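Local coordinates for putative metallopeptidase (Corynebacterium diphtheriae, PDB 3QOC), which forms the creatinase/prolidase-like N-terminal domain of a larger protein that probably acts as a metal-dependent aminopeptidase, at residues E78-R83 / P87-D92; Y39-T44 / A58-D63; L30-T35 / D104-S109; A49-K54 / K97-E102. All coordinates share one frame; numbering follows the deposited sequence.

Contact 1 (E78-R83 / P87-D92)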
loop_
_atom_site.group_PDB
_atom_site.type_symbol
_atom_site.label_atom_id
_atom_site.label_comp_id
_atom_site.label_asym_id
_atom_site.label_seq_id
_atom_site.Cartn_x
_atom_site.Cartn_y
_atom_site.Cartn_z
ATOM N N GLU A 78 -3.612 2.060 10.249
ATOM C CA GLU A 78 -2.403 2.187 11.093
ATOM C C GLU A 78 -1.241 2.665 10.219
ATOM O O GLU A 78 -1.096 2.254 9.055
ATOM C CB GLU A 78 -2.101 0.800 11.713
ATOM C CG GLU A 78 -0.826 0.656 12.471
ATOM C CD GLU A 78 -0.570 -0.828 12.828
ATOM O OE1 GLU A 78 -0.744 -1.172 14.025
ATOM O OE2 GLU A 78 -0.266 -1.639 11.891
ATOM N N SER A 79 -0.467 3.588 10.759
ATOM C CA SER A 79 0.572 4.286 10.040
ATOM C C SER A 79 1.918 3.877 10.589
ATOM O O SER A 79 2.042 3.476 11.733
ATOM C CB SER A 79 0.411 5.823 10.165
ATOM O OG SER A 79 0.670 6.323 11.494
ATOM N N LEU A 80 2.914 3.960 9.720
ATOM C CA LEU A 80 4.314 3.661 10.062
ATOM C C LEU A 80 5.098 4.847 9.550
ATOM O O LEU A 80 5.045 5.173 8.355
ATOM C CB LEU A 80 4.815 2.462 9.265
ATOM C CG LEU A 80 6.311 2.147 9.284
ATOM C CD1 LEU A 80 6.738 1.766 10.712
ATOM C CD2 LEU A 80 6.609 0.929 8.413
HETATM N N MSE A 81 5.886 5.447 10.425
HETATM C CA MSE A 81 6.756 6.539 9.994
HETATM C C MSE A 81 8.031 5.987 9.368
HETATM O O MSE A 81 8.700 5.186 9.982
HETATM C CB MSE A 81 7.189 7.382 11.216
HETATM C CG MSE A 81 7.966 8.606 10.785
HETATM SE SE MSE A 81 8.369 9.813 12.407
HETATM C CE MSE A 81 9.983 8.840 13.006
ATOM N N ALA A 82 8.411 6.516 8.222
ATOM C CA ALA A 82 9.663 6.124 7.564
ATOM C C ALA A 82 10.083 7.237 6.567
ATOM O O ALA A 82 9.207 7.725 5.848
ATOM C CB ALA A 82 9.417 4.810 6.746
ATOM N N ARG A 83 11.369 7.585 6.500
ATOM C CA ARG A 83 11.891 8.434 5.413
ATOM C C ARG A 83 11.576 7.761 4.046
ATOM O O ARG A 83 10.939 8.398 3.157
ATOM C CB ARG A 83 13.387 8.708 5.572
ATOM C CG ARG A 83 13.712 9.863 6.555
ATOM C CD ARG A 83 15.139 9.866 7.126
ATOM N NE ARG A 83 15.193 10.542 8.431
ATOM C CZ ARG A 83 16.317 10.970 9.032
ATOM N NH1 ARG A 83 17.506 10.820 8.440
ATOM N NH2 ARG A 83 16.258 11.587 10.216
ATOM N N PRO A 87 9.939 0.759 1.070
ATOM C CA PRO A 87 10.775 -0.290 1.607
ATOM C C PRO A 87 10.458 -0.619 3.043
ATOM O O PRO A 87 10.527 -1.787 3.439
ATOM C CB PRO A 87 12.211 0.265 1.441
ATOM C CG PRO A 87 12.095 1.167 0.197
ATOM C CD PRO A 87 10.736 1.772 0.321
ATOM N N ALA A 88 10.083 0.399 3.821
ATOM C CA ALA A 88 9.796 0.153 5.246
ATOM C C ALA A 88 8.543 -0.662 5.456
ATOM O O ALA A 88 8.542 -1.529 6.295
ATOM C CB ALA A 88 9.774 1.472 6.080
ATOM N N LEU A 89 7.448 -0.390 4.746
ATOM C CA LEU A 89 6.259 -1.316 4.785
ATOM C C LEU A 89 6.641 -2.721 4.378
ATOM O O LEU A 89 6.281 -3.679 5.050
ATOM C CB LEU A 89 5.084 -0.877 3.861
ATOM C CG LEU A 89 4.326 0.413 4.121
ATOM C CD1 LEU A 89 3.355 0.697 2.898
ATOM C CD2 LEU A 89 3.615 0.299 5.506
ATOM N N LEU A 90 7.374 -2.860 3.277
ATOM C CA LEU A 90 7.695 -4.190 2.757
ATOM C C LEU A 90 8.549 -4.990 3.734
ATOM O O LEU A 90 8.313 -6.173 3.960
ATOM C CB LEU A 90 8.366 -4.087 1.377
ATOM C CG LEU A 90 8.565 -5.340 0.556
ATOM C CD1 LEU A 90 7.235 -6.073 0.314
ATOM C CD2 LEU A 90 9.210 -4.967 -0.758
ATOM N N SER A 91 9.482 -4.332 4.406
ATOM C CA SER A 91 10.398 -5.072 5.274
ATOM C C SER A 91 9.661 -5.605 6.508
ATOM O O SER A 91 10.143 -6.466 7.216
ATOM C CB SER A 91 11.580 -4.171 5.660
ATOM O OG SER A 91 11.763 -4.221 7.051
ATOM N N ASP A 92 8.502 -5.038 6.790
ATOM C CA ASP A 92 7.683 -5.495 7.930
ATOM C C ASP A 92 6.750 -6.705 7.651
ATOM O O ASP A 92 6.100 -7.203 8.558
ATOM C CB ASP A 92 6.916 -4.317 8.513
ATOM C CG ASP A 92 7.722 -3.594 9.604
ATOM O OD1 ASP A 92 8.923 -3.910 9.820
ATOM O OD2 ASP A 92 7.168 -2.705 10.257
#
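Leu80 lays its CD2 methyl against the helical backbone at Ala88 and Leu89, and this one branch makes all of the residue's contacts with 87-92. CD2 lies 3.8 Å from the carbonyl O of Ala88 and 4.0 Å from Ala88 CB, then meets Leu89 CD2 at 4.2 Å. It also lies 4.1 Å from OD2 of Asp92, a van der Waals neighbour; the polar partner of OD2 is Arg59 NH1, in a salt bridge. With CG of Leu80 anti to its backbone N (chi1 169°), the isobutyl group extends from the strand across to the helix, where the CD2 methyl alone settles against Ala88, Leu89 and Asp92.

Two residues on, Ala82 again points at the helix, and here the gap is narrower: the CA atoms of Ala82 and Ala88 are 6.4 Å apart. The methyls meet directly, CB of Ala82 to CB of Ala88 at 3.4 Å, closer than a usual van der Waals contact. The small alanine side chains suit so short a separation, while the wider spacing opposite Leu80 accommodates the longer leucine. The side-chain packing is mainly apolar and lies near the surface.

The strand 78-81 is an outer strand of the sheet, bonded through its backbone to the parallel strand 58-62, with Ser61 OG also bonded to Leu80 O. Helix 85-91 follows it after a short turn and packs on the face of the sheet that carries Ser61, Leu89 resting on Ser61 and Leu90 reaching Leu114 of helix 108-117 and strand 122-127.

Contact 2 (Y39-T44 / A58-D63)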
loop_
_atom_site.group_PDB
_atom_site.type_symbol
_atom_site.label_atom_id
_atom_site.label_comp_id
_atom_site.label_asym_id
_atom_site.label_seq_id
_atom_site.Cartn_x
_atom_site.Cartn_y
_atom_site.Cartn_z
ATOM N N TYR A 39 -6.671 8.246 -3.746
ATOM C CA TYR A 39 -7.943 7.693 -4.138
ATOM C C TYR A 39 -8.349 6.614 -3.092
ATOM O O TYR A 39 -9.525 6.545 -2.672
ATOM C CB TYR A 39 -7.779 7.118 -5.565
ATOM C CG TYR A 39 -8.992 6.402 -6.103
ATOM C CD1 TYR A 39 -10.008 7.093 -6.755
ATOM C CD2 TYR A 39 -9.130 5.046 -5.939
ATOM C CE1 TYR A 39 -11.128 6.418 -7.236
ATOM C CE2 TYR A 39 -10.277 4.314 -6.456
ATOM C CZ TYR A 39 -11.249 5.023 -7.078
ATOM O OH TYR A 39 -12.341 4.350 -7.525
ATOM N N LEU A 40 -7.394 5.784 -2.688
ATOM C CA LEU A 40 -7.676 4.676 -1.759
ATOM C C LEU A 40 -7.694 5.031 -0.287
ATOM O O LEU A 40 -8.290 4.292 0.539
ATOM C CB LEU A 40 -6.678 3.579 -1.970
ATOM C CG LEU A 40 -6.695 2.842 -3.294
ATOM C CD1 LEU A 40 -5.414 2.031 -3.444
ATOM C CD2 LEU A 40 -7.961 1.962 -3.440
ATOM N N SER A 41 -7.117 6.186 0.090
ATOM C CA SER A 41 -7.022 6.504 1.532
ATOM C C SER A 41 -7.494 7.870 1.931
ATOM O O SER A 41 -7.940 8.035 3.055
ATOM C CB SER A 41 -5.562 6.388 1.990
ATOM O OG SER A 41 -4.807 7.445 1.395
ATOM N N GLY A 42 -7.423 8.862 1.059
ATOM C CA GLY A 42 -7.775 10.231 1.495
ATOM C C GLY A 42 -6.521 11.072 1.835
ATOM O O GLY A 42 -6.617 12.302 2.064
ATOM N N PHE A 43 -5.338 10.433 1.846
ATOM C CA PHE A 43 -4.097 11.163 2.212
ATOM C C PHE A 43 -3.683 11.966 1.019
ATOM O O PHE A 43 -3.541 11.406 -0.056
ATOM C CB PHE A 43 -2.986 10.223 2.588
ATOM C CG PHE A 43 -1.678 10.888 2.850
ATOM C CD1 PHE A 43 -1.531 11.780 3.897
ATOM C CD2 PHE A 43 -0.593 10.661 1.990
ATOM C CE1 PHE A 43 -0.295 12.381 4.169
ATOM C CE2 PHE A 43 0.666 11.289 2.234
ATOM C CZ PHE A 43 0.815 12.149 3.328
ATOM N N THR A 44 -3.556 13.286 1.193
ATOM C CA THR A 44 -3.194 14.217 0.116
ATOM C C THR A 44 -1.706 14.669 0.107
ATOM O O THR A 44 -1.353 15.525 -0.639
ATOM C CB THR A 44 -4.040 15.494 0.185
ATOM O OG1 THR A 44 -3.800 16.168 1.424
ATOM C CG2 THR A 44 -5.549 15.172 0.108
ATOM N N ALA A 58 -5.011 -3.126 6.048
ATOM C CA ALA A 58 -4.195 -2.154 5.325
ATOM C C ALA A 58 -3.192 -1.488 6.249
ATOM O O ALA A 58 -3.392 -1.452 7.409
ATOM C CB ALA A 58 -5.035 -1.097 4.589
ATOM N N ARG A 59 -2.105 -0.970 5.697
ATOM C CA ARG A 59 -1.135 -0.209 6.473
ATOM C C ARG A 59 -0.553 0.860 5.560
ATOM O O ARG A 59 -0.359 0.633 4.383
ATOM C CB ARG A 59 -0.044 -1.157 6.945
ATOM C CG ARG A 59 0.755 -0.589 8.100
ATOM C CD ARG A 59 1.782 -1.621 8.587
ATOM N NE ARG A 59 2.498 -1.177 9.773
ATOM C CZ ARG A 59 3.688 -1.627 10.153
ATOM N NH1 ARG A 59 4.325 -2.533 9.414
ATOM N NH2 ARG A 59 4.232 -1.197 11.293
ATOM N N ILE A 60 -0.304 2.033 6.104
ATOM C CA ILE A 60 0.072 3.163 5.330
ATOM C C ILE A 60 1.352 3.746 5.917
ATOM O O ILE A 60 1.649 3.612 7.107
ATOM C CB ILE A 60 -1.058 4.173 5.255
ATOM C CG1 ILE A 60 -0.754 5.170 4.148
ATOM C CG2 ILE A 60 -1.283 4.876 6.618
ATOM C CD1 ILE A 60 -2.032 6.081 3.788
ATOM N N SER A 61 2.202 4.280 5.062
ATOM C CA SER A 61 3.447 4.811 5.597
ATOM C C SER A 61 3.745 6.201 5.052
ATOM O O SER A 61 3.453 6.485 3.930
ATOM C CB SER A 61 4.583 3.858 5.205
ATOM O OG SER A 61 5.805 4.419 5.620
ATOM N N THR A 62 4.391 7.040 5.854
ATOM C CA THR A 62 4.758 8.373 5.392
ATOM C C THR A 62 5.924 8.886 6.265
ATOM O O THR A 62 6.291 8.224 7.263
ATOM C CB THR A 62 3.590 9.321 5.409
ATOM O OG1 THR A 62 3.949 10.503 4.679
ATOM C CG2 THR A 62 3.215 9.727 6.835
ATOM N N ASP A 63 6.537 9.998 5.861
ATOM C CA ASP A 63 7.636 10.594 6.633
ATOM C C ASP A 63 7.151 11.439 7.805
ATOM O O ASP A 63 5.946 11.661 8.013
ATOM C CB ASP A 63 8.559 11.409 5.699
ATOM C CG ASP A 63 7.843 12.531 5.043
ATOM O OD1 ASP A 63 7.587 13.523 5.759
ATOM O OD2 ASP A 63 7.480 12.413 3.832
#
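An ST turn at the C-terminal end of helix 34-41 lies over strand 58-62 in this buried contact. Ser41 OG accepts from the backbone N of Phe43 at 3.1 Å, in a nearly straight bond with an N-H...O angle of 167°, and donates to the carbonyl O of Ile37. The hydroxyl sits between its own backbone N and carbonyl carbon (chi1 69°), a placing from which it serves both partners. Serine therefore suits a buried helix end, its polar atom being satisfied locally. Gly42, with no side chain to clash, takes the positive phi (99°) by which the chain leaves the helix.

From the strand, Ile60 brings its CD1 methyl up to this turn. CD1 is 3.9 Å from Ser41 OG and 4.0 Å from Ser41 CB, and more loosely 4.4 Å from Phe43 CB. The extended CG1 arm of isoleucine carries CD1 from the strand to the turn.

Phe43 directs its ring farther along the strand, toward Thr62. The far corner of the ring, CZ, comes within 3.8 Å of Thr62 OG1, the approach being oblique. That hydroxyl bonds the carbonyl O of Asn47, so it has a polar partner besides its contact with the ring.

Around them, Phe43 meets the Tyr66 ring edge-to-face, Ile70 of helix 67-73 touches Phe43, Ile60 and Thr62 together, and Leu50 of the adjacent strand 49-53 lies beside Ile60.

Contact 3 (L30-T35 / D104-S109)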
loop_
_atom_site.group_PDB
_atom_site.type_symbol
_atom_site.label_atom_id
_atom_site.label_comp_id
_atom_site.label_asym_id
_atom_site.label_seq_id
_atom_site.Cartn_x
_atom_site.Cartn_y
_atom_site.Cartn_z
ATOM N N LEU A 30 0.954 -3.399 -2.954
ATOM C CA LEU A 30 1.730 -2.258 -2.519
ATOM C C LEU A 30 1.498 -1.116 -3.513
ATOM O O LEU A 30 1.865 -1.195 -4.681
ATOM C CB LEU A 30 3.197 -2.622 -2.538
ATOM C CG LEU A 30 4.211 -1.478 -2.258
ATOM C CD1 LEU A 30 3.946 -0.856 -0.905
ATOM C CD2 LEU A 30 5.609 -1.985 -2.265
ATOM N N VAL A 31 0.868 -0.056 -3.063
ATOM C CA VAL A 31 0.553 1.071 -3.912
ATOM C C VAL A 31 1.559 2.179 -3.658
ATOM O O VAL A 31 1.748 2.594 -2.518
ATOM C CB VAL A 31 -0.841 1.569 -3.515
ATOM C CG1 VAL A 31 -1.296 2.716 -4.471
ATOM C CG2 VAL A 31 -1.834 0.378 -3.542
ATOM N N THR A 32 2.277 2.592 -4.670
ATOM C CA THR A 32 3.244 3.613 -4.528
ATOM C C THR A 32 2.910 4.886 -5.326
ATOM O O THR A 32 3.435 5.971 -5.036
ATOM C CB THR A 32 4.669 3.059 -4.940
ATOM O OG1 THR A 32 4.603 2.442 -6.239
ATOM C CG2 THR A 32 5.232 2.031 -3.880
ATOM N N HIS A 33 2.063 4.790 -6.323
ATOM C CA HIS A 33 1.696 6.014 -7.085
ATOM C C HIS A 33 0.754 6.914 -6.252
ATOM O O HIS A 33 -0.266 6.451 -5.719
ATOM C CB HIS A 33 1.038 5.611 -8.394
ATOM C CG HIS A 33 0.680 6.780 -9.303
ATOM N ND1 HIS A 33 1.628 7.493 -10.016
ATOM C CD2 HIS A 33 -0.512 7.327 -9.626
ATOM C CE1 HIS A 33 1.036 8.426 -10.745
ATOM N NE2 HIS A 33 -0.271 8.355 -10.530
ATOM N N LEU A 34 1.099 8.179 -6.087
ATOM C CA LEU A 34 0.463 9.007 -5.086
ATOM C C LEU A 34 -1.027 9.221 -5.325
ATOM O O LEU A 34 -1.786 9.277 -4.359
ATOM C CB LEU A 34 1.182 10.371 -4.892
ATOM C CG LEU A 34 2.254 10.418 -3.735
ATOM C CD1 LEU A 34 1.706 10.195 -2.451
ATOM C CD2 LEU A 34 3.393 9.443 -3.795
ATOM N N THR A 35 -1.451 9.450 -6.577
ATOM C CA THR A 35 -2.867 9.720 -6.821
ATOM C C THR A 35 -3.671 8.458 -6.500
ATOM O O THR A 35 -4.801 8.535 -6.031
ATOM C CB THR A 35 -3.125 10.160 -8.275
ATOM O OG1 THR A 35 -2.867 9.084 -9.173
ATOM C CG2 THR A 35 -2.179 11.352 -8.646
ATOM N N ASP A 104 3.839 -0.423 -13.824
ATOM C CA ASP A 104 3.749 0.668 -14.749
ATOM C C ASP A 104 4.250 1.992 -14.168
ATOM O O ASP A 104 4.393 2.963 -14.930
ATOM C CB ASP A 104 2.269 0.886 -15.154
ATOM C CG ASP A 104 1.713 -0.215 -16.029
ATOM O OD1 ASP A 104 2.508 -1.089 -16.504
ATOM O OD2 ASP A 104 0.471 -0.189 -16.244
ATOM N N TYR A 105 4.443 2.056 -12.842
ATOM C CA TYR A 105 4.800 3.293 -12.202
ATOM C C TYR A 105 6.117 3.258 -11.480
ATOM O O TYR A 105 6.768 4.287 -11.322
ATOM C CB TYR A 105 3.706 3.755 -11.222
ATOM C CG TYR A 105 2.373 3.990 -11.884
ATOM C CD1 TYR A 105 1.987 5.259 -12.294
ATOM C CD2 TYR A 105 1.518 2.938 -12.164
ATOM C CE1 TYR A 105 0.749 5.471 -12.922
ATOM C CE2 TYR A 105 0.310 3.141 -12.746
ATOM C CZ TYR A 105 -0.071 4.420 -13.114
ATOM O OH TYR A 105 -1.266 4.596 -13.751
ATOM N N LEU A 106 6.532 2.112 -10.996
ATOM C CA LEU A 106 7.817 2.061 -10.308
ATOM C C LEU A 106 8.942 2.003 -11.350
ATOM O O LEU A 106 8.791 1.352 -12.425
ATOM C CB LEU A 106 7.819 0.831 -9.442
ATOM C CG LEU A 106 8.592 0.833 -8.163
ATOM C CD1 LEU A 106 8.128 1.984 -7.258
ATOM C CD2 LEU A 106 8.441 -0.557 -7.590
ATOM N N SER A 107 10.056 2.670 -11.068
ATOM C CA SER A 107 11.189 2.606 -11.940
ATOM C C SER A 107 11.994 1.354 -11.636
ATOM O O SER A 107 11.901 0.799 -10.578
ATOM C CB SER A 107 12.084 3.781 -11.699
ATOM O OG SER A 107 12.491 3.749 -10.366
ATOM N N VAL A 108 12.796 0.946 -12.601
ATOM C CA VAL A 108 13.706 -0.170 -12.405
ATOM C C VAL A 108 14.518 0.037 -11.164
ATOM O O VAL A 108 14.636 -0.873 -10.348
ATOM C CB VAL A 108 14.583 -0.369 -13.591
ATOM C CG1 VAL A 108 15.515 -1.658 -13.383
ATOM C CG2 VAL A 108 13.701 -0.501 -14.824
ATOM N N SER A 109 15.066 1.219 -10.939
ATOM C CA SER A 109 15.928 1.278 -9.736
ATOM C C SER A 109 15.104 1.352 -8.445
ATOM O O SER A 109 15.553 0.853 -7.403
ATOM C CB SER A 109 16.943 2.410 -9.791
ATOM O OG SER A 109 16.227 3.597 -9.902
#
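His33 and Tyr105 put their rings together obliquely, the centroids 4.3 Å apart and the planes inclined at 43°. One side of the tyrosine ring leans over the imidazole: CE1 of Tyr105 stands 3.6 Å above the centre of the His33 ring, and Tyr105 CD1 approaches His33 ND1 to 3.2 Å. In return, His33 CB lies over one face of the tyrosine. Two flat rings suit this partly exposed place, since they share a broad contact surface. CG of His33 is anti to the backbone N (chi1 -177°), which carries the imidazole out toward 104-109.

Beside the rings, Leu106 points its CD1 methyl at Thr32, 3.7 Å from Thr32 OG1, the two side chains crossing at about a right angle. Leu106 also packs on Phe101, Cys111 and Leu114.

In the second shell, the His36 ring meets Tyr105 edge-to-face and touches His33 as well. Glu102 OE1 accepts from the backbone N of both Thr32 and His33, holding the first loop to the end of strand 97-102.

His33 and Ser107 each occupy an N-cap position, and Ser107 OG bonds Gln110 N. The contact thus joins two loops that leave the C-terminal ends of the neighbouring parallel strands 28-31 and 97-102 toward helices on opposite faces, the switch-point geometry of alpha/beta sheets, here in the creatinase/prolidase N-terminal domain.

Contact 4 (A49-K54 / K97-E102)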
loop_
_atom_site.group_PDB
_atom_site.type_symbol
_atom_site.label_atom_id
_atom_site.label_comp_id
_atom_site.label_asym_id
_atom_site.label_seq_id
_atom_site.Cartn_x
_atom_site.Cartn_y
_atom_site.Cartn_z
ATOM N N ALA A 49 3.428 5.408 1.030
ATOM C CA ALA A 49 3.242 4.056 0.409
ATOM C C ALA A 49 2.154 3.389 1.184
ATOM O O ALA A 49 1.894 3.767 2.326
ATOM C CB ALA A 49 4.530 3.238 0.449
ATOM N N LEU A 50 1.468 2.440 0.571
ATOM C CA LEU A 50 0.198 1.911 1.096
ATOM C C LEU A 50 0.105 0.428 0.726
ATOM O O LEU A 50 0.298 0.082 -0.420
ATOM C CB LEU A 50 -1.022 2.614 0.482
ATOM C CG LEU A 50 -2.419 2.038 0.815
ATOM C CD1 LEU A 50 -2.643 2.113 2.311
ATOM C CD2 LEU A 50 -3.595 2.748 0.118
ATOM N N ILE A 51 -0.133 -0.431 1.699
ATOM C CA ILE A 51 -0.250 -1.857 1.437
ATOM C C ILE A 51 -1.682 -2.227 1.726
ATOM O O ILE A 51 -2.174 -1.917 2.776
ATOM C CB ILE A 51 0.686 -2.645 2.304
ATOM C CG1 ILE A 51 0.607 -4.134 1.903
ATOM C CG2 ILE A 51 0.368 -2.473 3.742
ATOM C CD1 ILE A 51 1.955 -4.587 1.174
ATOM N N ILE A 52 -2.370 -2.820 0.752
ATOM C CA ILE A 52 -3.728 -3.358 0.916
ATOM C C ILE A 52 -3.706 -4.913 0.836
ATOM O O ILE A 52 -3.324 -5.428 -0.194
ATOM C CB ILE A 52 -4.695 -2.874 -0.210
ATOM C CG1 ILE A 52 -4.811 -1.337 -0.323
ATOM C CG2 ILE A 52 -6.115 -3.462 0.010
ATOM C CD1 ILE A 52 -5.080 -0.758 0.968
ATOM N N ASN A 53 -4.132 -5.615 1.891
ATOM C CA ASN A 53 -4.074 -7.066 1.963
ATOM C C ASN A 53 -5.414 -7.716 1.471
ATOM O O ASN A 53 -6.485 -7.079 1.505
ATOM C CB ASN A 53 -3.855 -7.495 3.410
ATOM C CG ASN A 53 -2.544 -6.992 3.982
ATOM O OD1 ASN A 53 -1.480 -7.233 3.399
ATOM N ND2 ASN A 53 -2.607 -6.269 5.102
ATOM N N LYS A 54 -5.368 -8.977 1.060
ATOM C CA LYS A 54 -6.575 -9.756 0.733
ATOM C C LYS A 54 -7.622 -9.763 1.858
ATOM O O LYS A 54 -8.803 -9.574 1.582
ATOM C CB LYS A 54 -6.226 -11.205 0.381
ATOM N N LYS A 97 4.198 -14.636 1.243
ATOM C CA LYS A 97 3.240 -13.628 0.757
ATOM C C LYS A 97 3.676 -13.260 -0.647
ATOM O O LYS A 97 4.876 -13.056 -0.888
ATOM C CB LYS A 97 3.238 -12.383 1.676
ATOM C CG LYS A 97 1.915 -11.520 1.813
ATOM C CD LYS A 97 0.984 -11.975 2.979
ATOM C CE LYS A 97 0.347 -10.789 3.828
ATOM N NZ LYS A 97 -1.133 -10.323 3.551
ATOM N N ARG A 98 2.708 -13.187 -1.563
ATOM C CA ARG A 98 2.888 -12.601 -2.861
ATOM C C ARG A 98 2.369 -11.194 -2.815
ATOM O O ARG A 98 1.174 -10.939 -2.530
ATOM C CB ARG A 98 2.173 -13.417 -3.929
ATOM C CG ARG A 98 2.719 -14.861 -4.008
ATOM C CD ARG A 98 1.872 -15.836 -4.859
ATOM N NE ARG A 98 1.568 -15.292 -6.201
ATOM C CZ ARG A 98 2.280 -15.464 -7.338
ATOM N NH1 ARG A 98 3.414 -16.211 -7.390
ATOM N NH2 ARG A 98 1.836 -14.858 -8.465
ATOM N N VAL A 99 3.286 -10.258 -3.069
ATOM C CA VAL A 99 2.992 -8.830 -2.949
ATOM C C VAL A 99 3.107 -8.198 -4.326
ATOM O O VAL A 99 4.188 -8.208 -4.907
ATOM C CB VAL A 99 3.945 -8.140 -2.011
ATOM C CG1 VAL A 99 3.619 -6.618 -1.957
ATOM C CG2 VAL A 99 3.811 -8.743 -0.667
ATOM N N GLY A 100 1.990 -7.735 -4.858
ATOM C CA GLY A 100 1.959 -7.033 -6.140
ATOM C C GLY A 100 2.531 -5.616 -6.020
ATOM O O GLY A 100 2.478 -5.051 -4.949
ATOM N N PHE A 101 3.046 -5.052 -7.121
ATOM C CA PHE A 101 3.495 -3.683 -7.178
ATOM C C PHE A 101 3.117 -3.044 -8.480
ATOM O O PHE A 101 2.847 -3.724 -9.443
ATOM C CB PHE A 101 5.026 -3.541 -6.894
ATOM C CG PHE A 101 5.887 -4.171 -7.915
ATOM C CD1 PHE A 101 6.390 -3.421 -8.972
ATOM C CD2 PHE A 101 6.273 -5.499 -7.800
ATOM C CE1 PHE A 101 7.184 -4.005 -9.952
ATOM C CE2 PHE A 101 7.095 -6.062 -8.746
ATOM C CZ PHE A 101 7.546 -5.304 -9.835
ATOM N N GLU A 102 3.085 -1.733 -8.526
ATOM C CA GLU A 102 2.591 -1.077 -9.692
ATOM C C GLU A 102 3.740 -0.972 -10.735
ATOM O O GLU A 102 4.548 -0.015 -10.766
ATOM C CB GLU A 102 2.047 0.284 -9.314
ATOM C CG GLU A 102 0.938 0.229 -8.358
ATOM C CD GLU A 102 0.443 1.635 -8.004
ATOM O OE1 GLU A 102 1.026 2.282 -7.091
ATOM O OE2 GLU A 102 -0.513 2.095 -8.660
#
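The flat amide of Asn53 receives the ammonium group of Lys97 over one face: Lys97 NZ bonds Asn53 OD1 at 3.1 Å, standing 61° out of the carbonyl plane. The C=O...N angle is 105°, so the donor approaches from above and beside the oxygen, away from its lone pairs, and the attraction is probably largely electrostatic. The amide's other end is engaged too, ND2 with Ser57 OG, so both polar atoms help fix the rotation of the group. Asparagine suits the place because it can accept from one side chain and bond a hydroxyl at the same time.

The setting is the mixed beta-sheet of this alpha/beta domain, in which strands 49-53 and 97-102 run antiparallel but are not neighbours. Strand 28-31 lies between them, and the contact is made by side chains reaching across it on one face, where Asn53 touches Ala28 and Val99 touches Leu30. The nearest CA atoms, those of Asn53 and Val99, are 8.8 Å apart. Lys97 has the length to reach past strand 28-31, and its chain bends at chi2, chi3 and chi4 to bring NZ to the amide while also packing on Asp27.

Deeper in, the bridge is apolar. Ile51 also touches Ile93 in the loop before strand 97-102, and Val99 packs on Val122 of the outer strand 122-127. CG1 of Ile51 is anti to its backbone N (chi1 -175°), extending the side chain across the sheet until its terminal CD1 meets Val99 CG1 at 4.1 Å, the two side chains crossing at about a right angle.

In the fold
From the N terminus, segments 30-35, 39-44 and 49-54 open contacts 3, 2 and 4 in turn. Contact 2 closes first, at 58-63, after contact 4 has opened, so the two cross; they share the antiparallel pairing of strands 49-53 and 58-62. Contact 1 follows in series, opening at 78-83 and closing at 87-92, and is nested inside contact 4, which closes at 97-102. Contact 3 closes last, at 104-109, and encloses the other three. Contact 1 holds a helix to one border of the sheet, contact 2 a helix end to its opposite face, contact 4 spans strand 28-31 and contact 3 joins two loops at the sheet's end.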